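Local structure of membrane-bound lytic murein transglycosylase A (Burkholderia pseudomallei, 6QK4) at residues R49-R54 and L302-D307; A164-V169 and A213-I218; H205-A210 and P226-A231; S278-G283 and M341-P346. The protein probably cleaves the beta-1,4 linkage between N-acetylmuramic acid and N-acetylglucosamine in peptidoglycan as an exolytic transglycosylase, leaving a 1,6-anhydro-muramic acid end. All coordinates share one frame; numbering follows the deposited sequence.

Interaction 1 (R49-R54 and L302-D307)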
loop_
_atom_site.group_PDB
_atom_site.type_symbol
_atom_site.label_atom_id
_atom_site.label_comp_id
_atom_site.label_asym_id
_atom_site.label_seq_id
_atom_site.Cartn_x
_atom_site.Cartn_y
_atom_site.Cartn_z
ATOM N N ARG A 49 -9.964 -7.927 -14.226
ATOM C CA ARG A 49 -10.768 -9.108 -13.912
ATOM C C ARG A 49 -11.191 -9.121 -12.449
ATOM O O ARG A 49 -12.317 -9.521 -12.134
ATOM C CB ARG A 49 -9.969 -10.364 -14.265
ATOM C CG ARG A 49 -9.870 -10.588 -15.787
ATOM C CD ARG A 49 -9.422 -12.021 -16.100
ATOM N NE ARG A 49 -8.159 -12.350 -15.444
ATOM C CZ ARG A 49 -6.968 -12.028 -15.943
ATOM N NH1 ARG A 49 -6.911 -11.401 -17.091
ATOM N NH2 ARG A 49 -5.827 -12.344 -15.304
ATOM N N GLN A 50 -10.323 -8.662 -11.528
ATOM C CA GLN A 50 -10.790 -8.578 -10.134
ATOM C C GLN A 50 -11.940 -7.591 -10.029
ATOM O O GLN A 50 -12.920 -7.856 -9.352
ATOM C CB GLN A 50 -9.657 -8.161 -9.187
ATOM C CG GLN A 50 -8.545 -9.178 -9.104
ATOM C CD GLN A 50 -9.022 -10.483 -8.379
ATOM O OE1 GLN A 50 -10.140 -10.570 -7.843
ATOM N NE2 GLN A 50 -8.152 -11.466 -8.344
ATOM N N ASN A 51 -11.839 -6.446 -10.706
ATOM C CA ASN A 51 -12.947 -5.491 -10.728
ATOM C C ASN A 51 -14.246 -6.144 -11.216
ATOM O O ASN A 51 -15.300 -5.995 -10.600
ATOM C CB ASN A 51 -12.567 -4.333 -11.643
ATOM C CG ASN A 51 -13.018 -3.004 -11.128
ATOM O OD1 ASN A 51 -12.643 -2.598 -10.018
ATOM N ND2 ASN A 51 -13.748 -2.258 -11.969
ATOM N N CYS A 52 -14.180 -6.862 -12.333
ATOM C CA CYS A 52 -15.367 -7.504 -12.909
ATOM C C CYS A 52 -15.949 -8.585 -12.027
ATOM O O CYS A 52 -17.137 -8.933 -12.181
ATOM C CB CYS A 52 -14.972 -8.086 -14.237
ATOM S SG CYS A 52 -14.946 -6.839 -15.552
ATOM N N ALA A 53 -15.137 -9.161 -11.127
ATOM C CA ALA A 53 -15.693 -10.124 -10.177
ATOM C C ALA A 53 -16.789 -9.486 -9.330
ATOM O O ALA A 53 -17.641 -10.196 -8.805
ATOM C CB ALA A 53 -14.634 -10.706 -9.234
ATOM N N ARG A 54 -16.752 -8.166 -9.136
ATOM C CA ARG A 54 -17.816 -7.475 -8.399
ATOM C C ARG A 54 -18.759 -6.677 -9.287
ATOM O O ARG A 54 -19.846 -6.345 -8.841
ATOM C CB ARG A 54 -17.226 -6.536 -7.348
ATOM C CG ARG A 54 -16.524 -7.289 -6.229
ATOM C CD ARG A 54 -17.582 -8.051 -5.407
ATOM N NE ARG A 54 -17.027 -8.778 -4.268
ATOM C CZ ARG A 54 -16.502 -10.004 -4.355
ATOM N NH1 ARG A 54 -16.502 -10.643 -5.523
ATOM N NH2 ARG A 54 -15.980 -10.598 -3.277
ATOM N N LEU A 302 -2.841 3.326 -15.409
ATOM C CA LEU A 302 -4.253 2.973 -15.278
ATOM C C LEU A 302 -4.393 2.083 -14.057
ATOM O O LEU A 302 -3.753 1.033 -13.972
ATOM C CB LEU A 302 -4.756 2.246 -16.523
ATOM C CG LEU A 302 -6.251 1.834 -16.456
ATOM C CD1 LEU A 302 -7.232 3.016 -16.343
ATOM C CD2 LEU A 302 -6.554 0.995 -17.676
ATOM N N VAL A 303 -5.205 2.530 -13.103
ATOM C CA VAL A 303 -5.424 1.824 -11.849
ATOM C C VAL A 303 -6.938 1.688 -11.636
ATOM O O VAL A 303 -7.784 2.246 -12.375
ATOM C CB VAL A 303 -4.771 2.566 -10.664
ATOM C CG1 VAL A 303 -3.227 2.746 -10.936
ATOM C CG2 VAL A 303 -5.368 3.981 -10.505
ATOM N N PHE A 304 -7.295 0.936 -10.580
ATOM C CA PHE A 304 -8.723 0.727 -10.276
ATOM C C PHE A 304 -8.974 1.080 -8.826
ATOM O O PHE A 304 -8.179 0.718 -7.963
ATOM C CB PHE A 304 -9.130 -0.730 -10.531
ATOM C CG PHE A 304 -9.125 -1.092 -11.995
ATOM C CD1 PHE A 304 -7.947 -1.447 -12.595
ATOM C CD2 PHE A 304 -10.336 -1.136 -12.717
ATOM C CE1 PHE A 304 -7.952 -1.781 -13.974
ATOM C CE2 PHE A 304 -10.365 -1.458 -14.086
ATOM C CZ PHE A 304 -9.125 -1.759 -14.697
ATOM N N ALA A 305 -10.057 1.825 -8.564
ATOM C CA ALA A 305 -10.414 2.186 -7.184
ATOM C C ALA A 305 -10.988 0.972 -6.466
ATOM O O ALA A 305 -12.134 0.579 -6.703
ATOM C CB ALA A 305 -11.416 3.348 -7.221
ATOM N N GLN A 306 -10.164 0.321 -5.624
ATOM C CA GLN A 306 -10.523 -0.970 -5.075
ATOM C C GLN A 306 -10.304 -0.973 -3.589
ATOM O O GLN A 306 -10.385 -2.056 -2.983
ATOM C CB GLN A 306 -9.742 -2.123 -5.740
ATOM C CG GLN A 306 -10.053 -2.165 -7.304
ATOM C CD GLN A 306 -9.352 -3.311 -8.039
ATOM O OE1 GLN A 306 -8.171 -3.627 -7.776
ATOM N NE2 GLN A 306 -10.015 -3.819 -9.073
ATOM N N ASP A 307 -10.078 0.195 -2.984
ATOM C CA ASP A 307 -9.841 0.192 -1.537
ATOM C C ASP A 307 -10.208 1.567 -1.013
ATOM O O ASP A 307 -10.429 2.500 -1.776
ATOM C CB ASP A 307 -8.363 -0.190 -1.215
ATOM C CG ASP A 307 -8.193 -0.852 0.208
ATOM O OD1 ASP A 307 -9.199 -1.022 0.948
ATOM O OD2 ASP A 307 -7.010 -1.165 0.556
#
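Asn51, on helix 44-55, reaches Phe304 and Gln306 on strand 298-307 and joins the first helix of the chain to the 3D domain, whose family relationship points to a double-psi beta-barrel. The local axes approach to 9.9 Å, a separation bridged by side chains from both sides. At the base of the asparagine, CB of Asn51 lies 3.7 Å from NE2 of Gln306 and 4.0 Å from CD2 of Phe304. One atom further out, Asn51 CG comes within 3.6 Å of Phe304 CD2; with the amide and ring planes 53° apart, this is oblique packing and not a flat stack. The amide then splits into two polar ends with different tasks. Its OD1 accepts a nearly straight hydrogen bond from Gln306 NE2 (3.0 Å, 163° at the hydrogen), the donor standing somewhat tilted from the carbonyl plane. Its ND2 passes the aromatic ring 3.7 Å from Phe304 CD2 and donates to the carbonyl oxygen of Gly283, so both ends of this buried amide are occupied and a flipped amide would fit neither partner. Gln306 reaches across because its chain is extended beyond CG (chi2 -178°). Its amide is also fixed in rotation, since NE2 gives a second bond to the Ala47 carbonyl oxygen and OE1 of Gln306 pairs with the hydroxyl OG of Ser272.

Interaction 2 (A164-V169 and A213-I218)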
loop_
_atom_site.group_PDB
_atom_site.type_symbol
_atom_site.label_atom_id
_atom_site.label_comp_id
_atom_site.label_asym_id
_atom_site.label_seq_id
_atom_site.Cartn_x
_atom_site.Cartn_y
_atom_site.Cartn_z
ATOM N N ALA A 164 10.109 -7.018 11.871
ATOM C CA ALA A 164 9.099 -7.069 12.923
ATOM C C ALA A 164 8.739 -5.665 13.398
ATOM O O ALA A 164 7.566 -5.334 13.589
ATOM C CB ALA A 164 9.626 -7.904 14.110
ATOM N N PHE A 165 9.756 -4.839 13.603
ATOM C CA PHE A 165 9.564 -3.457 14.010
ATOM C C PHE A 165 8.702 -2.703 13.017
ATOM O O PHE A 165 7.800 -1.958 13.407
ATOM C CB PHE A 165 10.930 -2.800 14.130
ATOM C CG PHE A 165 10.896 -1.405 14.630
ATOM C CD1 PHE A 165 10.709 -0.329 13.743
ATOM C CD2 PHE A 165 11.088 -1.147 16.005
ATOM C CE1 PHE A 165 10.714 1.002 14.205
ATOM C CE2 PHE A 165 11.118 0.196 16.488
ATOM C CZ PHE A 165 10.936 1.251 15.588
ATOM N N PHE A 166 8.994 -2.834 11.724
ATOM C CA PHE A 166 8.180 -2.091 10.751
ATOM C C PHE A 166 6.826 -2.704 10.503
ATOM O O PHE A 166 5.908 -1.983 10.098
ATOM C CB PHE A 166 8.961 -1.913 9.444
ATOM C CG PHE A 166 10.028 -0.854 9.592
ATOM C CD1 PHE A 166 9.663 0.472 9.818
ATOM C CD2 PHE A 166 11.363 -1.184 9.628
ATOM C CE1 PHE A 166 10.618 1.439 10.025
ATOM C CE2 PHE A 166 12.328 -0.212 9.813
ATOM C CZ PHE A 166 11.965 1.093 10.023
ATOM N N LEU A 167 6.646 -3.991 10.814
ATOM C CA LEU A 167 5.297 -4.527 10.806
ATOM C C LEU A 167 4.483 -3.893 11.920
ATOM O O LEU A 167 3.300 -3.594 11.731
ATOM C CB LEU A 167 5.342 -6.051 10.949
ATOM C CG LEU A 167 4.050 -6.795 11.203
ATOM C CD1 LEU A 167 3.262 -6.733 9.908
ATOM C CD2 LEU A 167 4.304 -8.223 11.510
ATOM N N GLN A 168 5.103 -3.694 13.100
ATOM C CA GLN A 168 4.435 -2.947 14.161
ATOM C C GLN A 168 4.050 -1.539 13.726
ATOM O O GLN A 168 2.974 -1.066 14.084
ATOM C CB GLN A 168 5.312 -2.867 15.407
ATOM C CG GLN A 168 5.337 -4.135 16.180
ATOM C CD GLN A 168 6.341 -4.064 17.305
ATOM O OE1 GLN A 168 7.490 -3.678 17.115
ATOM N NE2 GLN A 168 5.912 -4.482 18.475
ATOM N N VAL A 169 4.928 -0.843 13.005
ATOM C CA VAL A 169 4.596 0.506 12.538
ATOM C C VAL A 169 3.354 0.459 11.642
ATOM O O VAL A 169 2.449 1.289 11.770
ATOM C CB VAL A 169 5.798 1.159 11.833
ATOM C CG1 VAL A 169 5.376 2.447 11.185
ATOM C CG2 VAL A 169 6.950 1.435 12.827
ATOM N N ALA A 213 17.919 6.463 5.284
ATOM C CA ALA A 213 17.178 5.816 6.377
ATOM C C ALA A 213 15.873 5.190 5.870
ATOM O O ALA A 213 14.777 5.383 6.400
ATOM C CB ALA A 213 16.926 6.800 7.516
ATOM N N THR A 214 16.006 4.399 4.822
ATOM C CA THR A 214 14.889 3.583 4.372
ATOM C C THR A 214 14.848 2.321 5.214
ATOM O O THR A 214 15.784 2.019 5.942
ATOM C CB THR A 214 15.088 3.210 2.923
ATOM O OG1 THR A 214 16.371 2.587 2.808
ATOM C CG2 THR A 214 15.063 4.493 2.056
ATOM N N MET A 215 13.788 1.530 5.068
ATOM C CA MET A 215 13.875 0.207 5.699
ATOM C C MET A 215 15.090 -0.583 5.216
ATOM O O MET A 215 15.754 -1.263 6.025
ATOM C CB MET A 215 12.566 -0.592 5.516
ATOM C CG MET A 215 11.402 0.140 6.200
ATOM S SD MET A 215 9.764 -0.661 6.110
ATOM C CE MET A 215 9.578 -0.900 4.321
ATOM N N GLN A 216 15.474 -0.450 3.942
ATOM C CA GLN A 216 16.652 -1.202 3.512
ATOM C C GLN A 216 17.934 -0.640 4.102
ATOM O O GLN A 216 18.842 -1.410 4.429
ATOM C CB GLN A 216 16.743 -1.253 1.997
ATOM C CG GLN A 216 15.815 -2.300 1.415
ATOM C CD GLN A 216 16.045 -3.701 1.983
ATOM O OE1 GLN A 216 15.075 -4.447 2.247
ATOM N NE2 GLN A 216 17.332 -4.077 2.157
ATOM N N GLY A 217 18.044 0.686 4.248
ATOM C CA GLY A 217 19.279 1.244 4.812
ATOM C C GLY A 217 19.423 0.917 6.289
ATOM O O GLY A 217 20.539 0.674 6.790
ATOM N N ILE A 218 18.293 0.881 7.000
ATOM C CA ILE A 218 18.303 0.519 8.407
ATOM C C ILE A 218 18.693 -0.948 8.565
ATOM O O ILE A 218 19.543 -1.296 9.405
ATOM C CB ILE A 218 16.928 0.830 9.023
ATOM C CG1 ILE A 218 16.662 2.358 8.969
ATOM C CG2 ILE A 218 16.827 0.210 10.467
ATOM C CD1 ILE A 218 15.270 2.747 9.381
#
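Phe166 on helix 161-170 meets Met215 in the first turn of helix 215-224, a Met-aromatic contact between two helices within the MltA specific insert domain. Two kinds of contact share the same ring face. The first is CH-pi: CG of Met215 stands 3.6 Å from the centroid of the Phe166 ring and only 10° off its normal, almost centrally above it. The second is sulfur-aromatic, with Met215 SD 4.0 Å from that centroid and 30° off the normal, displaced toward the root of the phenylalanine. A bend at the last torsion of the methionine (chi3 -54°) turns its terminal methyl aside after the sulfur has met the ring. The opposite face of Phe166 is covered by CD1 of the neighbouring Phe165, over its centre, so the ring is clamped between two groups.

Polar interactions do not cross this contact but set the helix start. Thr214 is the N-cap, its OG1 accepting from Gly217 N (2.9 Å), while Asp330 receives the backbone N-H groups of Met215 and Gln216. Apolar packing at the rim of the aromatic ring comes from one turn further along the helix, where Ile218 CD1 touches Phe166 CZ at 3.8 Å, near the ring plane.

Interaction 3 (H205-A210 and P226-A231)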
loop_
_atom_site.group_PDB
_atom_site.type_symbol
_atom_site.label_atom_id
_atom_site.label_comp_id
_atom_site.label_asym_id
_atom_site.label_seq_id
_atom_site.Cartn_x
_atom_site.Cartn_y
_atom_site.Cartn_z
ATOM N N HIS A 205 21.957 11.102 14.831
ATOM C CA HIS A 205 23.240 10.774 15.446
ATOM C C HIS A 205 24.323 10.433 14.423
ATOM O O HIS A 205 25.375 9.898 14.796
ATOM C CB HIS A 205 23.057 9.631 16.455
ATOM C CG HIS A 205 22.207 10.005 17.634
ATOM N ND1 HIS A 205 20.857 10.264 17.534
ATOM C CD2 HIS A 205 22.523 10.178 18.943
ATOM C CE1 HIS A 205 20.371 10.576 18.720
ATOM N NE2 HIS A 205 21.361 10.523 19.597
ATOM N N GLY A 206 24.094 10.721 13.142
ATOM C CA GLY A 206 25.173 10.579 12.185
ATOM C C GLY A 206 25.483 9.173 11.725
ATOM O O GLY A 206 26.456 8.988 10.988
ATOM N N GLU A 207 24.673 8.171 12.084
ATOM C CA GLU A 207 24.982 6.811 11.635
ATOM C C GLU A 207 24.546 6.552 10.196
ATOM O O GLU A 207 25.063 5.619 9.557
ATOM C CB GLU A 207 24.341 5.785 12.579
ATOM C CG GLU A 207 24.947 5.854 13.987
ATOM C CD GLU A 207 26.265 5.089 14.110
ATOM O OE1 GLU A 207 26.547 4.190 13.273
ATOM O OE2 GLU A 207 27.024 5.389 15.064
ATOM N N LEU A 208 23.618 7.352 9.679
ATOM C CA LEU A 208 23.093 7.189 8.327
ATOM C C LEU A 208 23.107 8.535 7.640
ATOM O O LEU A 208 22.772 9.549 8.264
ATOM C CB LEU A 208 21.634 6.669 8.295
ATOM C CG LEU A 208 21.432 5.175 8.539
ATOM C CD1 LEU A 208 19.955 4.814 8.473
ATOM C CD2 LEU A 208 22.301 4.274 7.622
ATOM N N GLY A 209 23.438 8.533 6.336
ATOM C CA GLY A 209 23.383 9.762 5.566
ATOM C C GLY A 209 21.970 10.169 5.167
ATOM O O GLY A 209 21.050 9.350 5.131
ATOM N N ALA A 210 21.815 11.471 4.860
ATOM C CA ALA A 210 20.556 12.073 4.412
ATOM C C ALA A 210 19.753 11.144 3.503
ATOM O O ALA A 210 18.526 11.021 3.644
ATOM C CB ALA A 210 20.821 13.408 3.688
ATOM N N PRO A 226 25.469 -5.572 14.586
ATOM C CA PRO A 226 24.491 -6.504 15.182
ATOM C C PRO A 226 24.341 -6.363 16.681
ATOM O O PRO A 226 23.259 -6.646 17.215
ATOM C CB PRO A 226 25.049 -7.888 14.817
ATOM C CG PRO A 226 26.540 -7.677 14.777
ATOM C CD PRO A 226 26.713 -6.262 14.187
ATOM N N SER A 227 25.395 -5.954 17.379
ATOM C CA SER A 227 25.352 -5.785 18.824
ATOM C C SER A 227 24.754 -4.447 19.250
ATOM O O SER A 227 24.656 -4.181 20.455
ATOM C CB SER A 227 26.763 -5.933 19.397
ATOM O OG SER A 227 27.604 -4.835 19.049
ATOM N N ARG A 228 24.361 -3.595 18.301
ATOM C CA ARG A 228 23.659 -2.359 18.620
ATOM C C ARG A 228 22.169 -2.413 18.280
ATOM O O ARG A 228 21.440 -1.442 18.555
ATOM C CB ARG A 228 24.294 -1.199 17.867
ATOM C CG ARG A 228 25.693 -0.814 18.395
ATOM C CD ARG A 228 25.798 0.693 18.334
ATOM N NE ARG A 228 26.715 1.180 17.331
ATOM C CZ ARG A 228 26.735 2.444 16.915
ATOM N NH1 ARG A 228 25.835 3.322 17.390
ATOM N NH2 ARG A 228 27.641 2.814 16.002
ATOM N N VAL A 229 21.696 -3.503 17.668
ATOM C CA VAL A 229 20.339 -3.468 17.116
ATOM C C VAL A 229 19.312 -3.383 18.236
ATOM O O VAL A 229 18.354 -2.601 18.164
ATOM C CB VAL A 229 20.083 -4.687 16.212
ATOM C CG1 VAL A 229 18.606 -4.731 15.761
ATOM C CG2 VAL A 229 20.971 -4.630 15.002
ATOM N N ASP A 230 19.488 -4.186 19.292
ATOM C CA ASP A 230 18.464 -4.209 20.332
ATOM C C ASP A 230 18.286 -2.831 20.953
ATOM O O ASP A 230 17.147 -2.379 21.176
ATOM C CB ASP A 230 18.818 -5.224 21.418
ATOM C CG ASP A 230 18.465 -6.656 21.026
ATOM O OD1 ASP A 230 17.925 -6.867 19.918
ATOM O OD2 ASP A 230 18.747 -7.564 21.837
ATOM N N ALA A 231 19.406 -2.168 21.263
ATOM C CA ALA A 231 19.354 -0.820 21.841
ATOM C C ALA A 231 18.727 0.194 20.891
ATOM O O ALA A 231 18.041 1.122 21.340
ATOM C CB ALA A 231 20.754 -0.353 22.251
#
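A Schellman motif ends helix 198-204, and Glu207, the residue after its C-prime glycine, whose N-H closes the motif, forms a surface salt bridge with Arg228, near the N-terminal end of helix 229-234. The turn is identified by its backbone: Gly206, with a positive phi of 78°, is the C-prime residue, Glu207 N reaches back to Leu202 O, and Gly206 N to Leu203 O. From this turn the Glu207 side chain is directed toward the 226-231 segment.

The bridge is made by one carboxylate oxygen. Glu207 OE2 accepts a hydrogen bond from Arg228 NH2 at 2.8 Å, and a weak one from Arg228 NH1 at 3.3 Å, so both amino groups of the guanidinium converge on a single atom. That oxygen lies at the edge of the guanidinium, close to its plane. The carboxylate itself is turned almost perpendicular, its plane 89° from that of the guanidinium, and NH2 meets OE2 from above the carboxylate plane. The evidence therefore excludes the coplanar, two-oxygen pairing of a classical bidentate bridge. The side chains arrive from opposite directions, and they span a gap in which the nearest CA atoms, those of Glu207 and Arg228, are still 11.6 Å apart.

The other carboxylate oxygen, OE1 of Glu207, accepts from the indole NE1 of Trp221, which would hold the carboxylate in its turned orientation; the Arg228 side chain also packs on Trp221. The salt bridge, with the Trp221 hydrogen bond, thus links helices 215-224 and 229-234 to the Schellman C-terminus of helix 198-204.

Interaction 4 (S278-G283 and M341-P346)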
loop_
_atom_site.group_PDB
_atom_site.type_symbol
_atom_site.label_atom_id
_atom_site.label_comp_id
_atom_site.label_asym_id
_atom_site.label_seq_id
_atom_site.Cartn_x
_atom_site.Cartn_y
_atom_site.Cartn_z
ATOM N N SER A 278 -16.771 8.479 -1.593
ATOM C CA SER A 278 -17.796 9.444 -1.946
ATOM C C SER A 278 -17.379 10.366 -3.068
ATOM O O SER A 278 -18.239 10.990 -3.683
ATOM C CB SER A 278 -18.213 10.271 -0.714
ATOM O OG SER A 278 -17.201 11.222 -0.414
ATOM N N SER A 279 -16.068 10.430 -3.418
ATOM C CA SER A 279 -15.604 11.120 -4.609
ATOM C C SER A 279 -15.427 10.191 -5.800
ATOM O O SER A 279 -15.797 10.534 -6.919
ATOM C CB SER A 279 -14.245 11.835 -4.286
ATOM O OG SER A 279 -14.469 12.909 -3.375
ATOM N N ILE A 280 -14.903 8.994 -5.567
ATOM C CA ILE A 280 -14.603 8.009 -6.595
ATOM C C ILE A 280 -15.171 6.674 -6.123
ATOM O O ILE A 280 -14.597 6.010 -5.244
ATOM C CB ILE A 280 -13.076 7.902 -6.826
ATOM C CG1 ILE A 280 -12.491 9.285 -7.140
ATOM C CG2 ILE A 280 -12.813 6.921 -7.944
ATOM C CD1 ILE A 280 -10.899 9.279 -7.147
ATOM N N PRO A 281 -16.288 6.239 -6.674
ATOM C CA PRO A 281 -16.916 4.993 -6.190
ATOM C C PRO A 281 -16.006 3.791 -6.387
ATOM O O PRO A 281 -15.272 3.693 -7.374
ATOM C CB PRO A 281 -18.172 4.860 -7.073
ATOM C CG PRO A 281 -18.455 6.261 -7.569
ATOM C CD PRO A 281 -17.092 6.927 -7.706
ATOM N N LEU A 282 -16.063 2.857 -5.434
ATOM C CA LEU A 282 -15.322 1.622 -5.641
ATOM C C LEU A 282 -15.737 0.963 -6.957
ATOM O O LEU A 282 -16.922 0.936 -7.351
ATOM C CB LEU A 282 -15.539 0.668 -4.462
ATOM C CG LEU A 282 -14.901 1.136 -3.166
ATOM C CD1 LEU A 282 -15.403 0.249 -2.025
ATOM C CD2 LEU A 282 -13.362 1.198 -3.201
ATOM N N GLY A 283 -14.723 0.474 -7.681
ATOM C CA GLY A 283 -14.897 -0.110 -8.999
ATOM C C GLY A 283 -14.523 0.838 -10.145
ATOM O O GLY A 283 -14.389 0.376 -11.283
ATOM N N MET A 341 -6.027 13.067 -12.345
ATOM C CA MET A 341 -6.883 11.885 -12.539
ATOM C C MET A 341 -7.875 12.086 -13.667
ATOM O O MET A 341 -8.397 13.192 -13.854
ATOM C CB MET A 341 -7.724 11.555 -11.271
ATOM C CG MET A 341 -6.861 11.003 -10.218
ATOM S SD MET A 341 -8.046 10.753 -8.802
ATOM C CE MET A 341 -6.897 9.987 -7.673
ATOM N N TRP A 342 -8.143 10.994 -14.390
ATOM C CA TRP A 342 -9.324 10.837 -15.233
ATOM C C TRP A 342 -10.084 9.606 -14.770
ATOM O O TRP A 342 -9.487 8.526 -14.629
ATOM C CB TRP A 342 -8.931 10.632 -16.712
ATOM C CG TRP A 342 -8.211 11.848 -17.290
ATOM C CD1 TRP A 342 -8.748 12.755 -18.165
ATOM C CD2 TRP A 342 -6.861 12.321 -16.993
ATOM N NE1 TRP A 342 -7.797 13.766 -18.446
ATOM C CE2 TRP A 342 -6.673 13.531 -17.700
ATOM C CE3 TRP A 342 -5.829 11.860 -16.143
ATOM C CZ2 TRP A 342 -5.449 14.249 -17.679
ATOM C CZ3 TRP A 342 -4.609 12.624 -16.067
ATOM C CH2 TRP A 342 -4.449 13.797 -16.855
ATOM N N LEU A 343 -11.403 9.743 -14.566
ATOM C CA LEU A 343 -12.243 8.594 -14.229
ATOM C C LEU A 343 -12.798 7.987 -15.511
ATOM O O LEU A 343 -13.228 8.716 -16.415
ATOM C CB LEU A 343 -13.397 9.036 -13.331
ATOM C CG LEU A 343 -13.082 9.777 -12.035
ATOM C CD1 LEU A 343 -14.274 9.712 -11.069
ATOM C CD2 LEU A 343 -11.922 9.220 -11.301
ATOM N N LEU A 344 -12.752 6.678 -15.620
ATOM C CA LEU A 344 -13.341 6.010 -16.775
ATOM C C LEU A 344 -14.764 5.562 -16.433
ATOM O O LEU A 344 -14.996 5.017 -15.361
ATOM C CB LEU A 344 -12.550 4.767 -17.168
ATOM C CG LEU A 344 -11.196 4.958 -17.885
ATOM C CD1 LEU A 344 -10.239 5.694 -17.077
ATOM C CD2 LEU A 344 -10.665 3.625 -18.204
ATOM N N PHE A 345 -15.689 5.730 -17.390
ATOM C CA PHE A 345 -17.046 5.201 -17.196
ATOM C C PHE A 345 -17.365 4.338 -18.399
ATOM O O PHE A 345 -17.040 4.730 -19.519
ATOM C CB PHE A 345 -18.075 6.325 -17.072
ATOM C CG PHE A 345 -17.973 7.031 -15.766
ATOM C CD1 PHE A 345 -18.602 6.514 -14.639
ATOM C CD2 PHE A 345 -17.184 8.176 -15.642
ATOM C CE1 PHE A 345 -18.461 7.127 -13.390
ATOM C CE2 PHE A 345 -17.025 8.801 -14.429
ATOM C CZ PHE A 345 -17.651 8.288 -13.275
ATOM N N PRO A 346 -18.028 3.200 -18.228
ATOM C CA PRO A 346 -18.284 2.336 -19.397
ATOM C C PRO A 346 -19.285 2.948 -20.362
ATOM O O PRO A 346 -20.268 3.555 -19.944
ATOM C CB PRO A 346 -18.842 1.055 -18.791
ATOM C CG PRO A 346 -19.180 1.364 -17.425
ATOM C CD PRO A 346 -18.293 2.497 -16.966
#
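Ile280 overlaps the side chains of Met341 and Leu343, both projecting from strand 336-346 toward the loop that carries the isoleucine. Its two branches divide the work. The longer one ends in CD1, which lies 3.6 Å from SD of Met341 and 4.1 Å from that residue's CE, packing beside the sulfur and terminal methyl. The methionine brings these atoms forward by running extended beyond CG (chi2 178°). The shorter branch, Ile280 CG2, stands anti to the backbone N (chi1, measured to CG1, is -55°) and meets Leu343 CD2 more loosely, at 4.2 Å. In both pairs the side chains run at a slant to each other. No hydrogen bond crosses between the segments, so the 163 Å² they bury rests on apolar packing, even though the nearest CA atoms, of Ile280 and Leu343, remain 8.0 Å apart.

The same isoleucine also touches Phe92 on strand 87-92 and Ala305 on strand 298-307, while Met341 and Leu343 share Val286 of strand 285-291. A loop residue therefore packs among side chains from several strands, consistent with the double-psi beta-barrel to which the 3D family is related.

The four contacts form two clusters on opposite sides of the chain's centre. Interactions 1 and 4 lie 11 Å apart between centres and meet at Gly283, whose N is 2.8 Å from Ala305 O, a probable hydrogen bond; both are on the side of the probable double-psi barrel. Interactions 2 and 3, with centres 13 Å apart, share the insert domain and touch where Leu208 CD1 packs 3.6 Å from Ala213 CA. Between the clusters, interactions 1 and 2 have centres 30 Å apart and nearest atoms about 15 Å apart. Along the chain, interactions 2 and 3 are nested within the loop closed by interaction 1. In MltA relatives, peptidoglycan binds in the groove between the two domains, consistent with a site between these clusters.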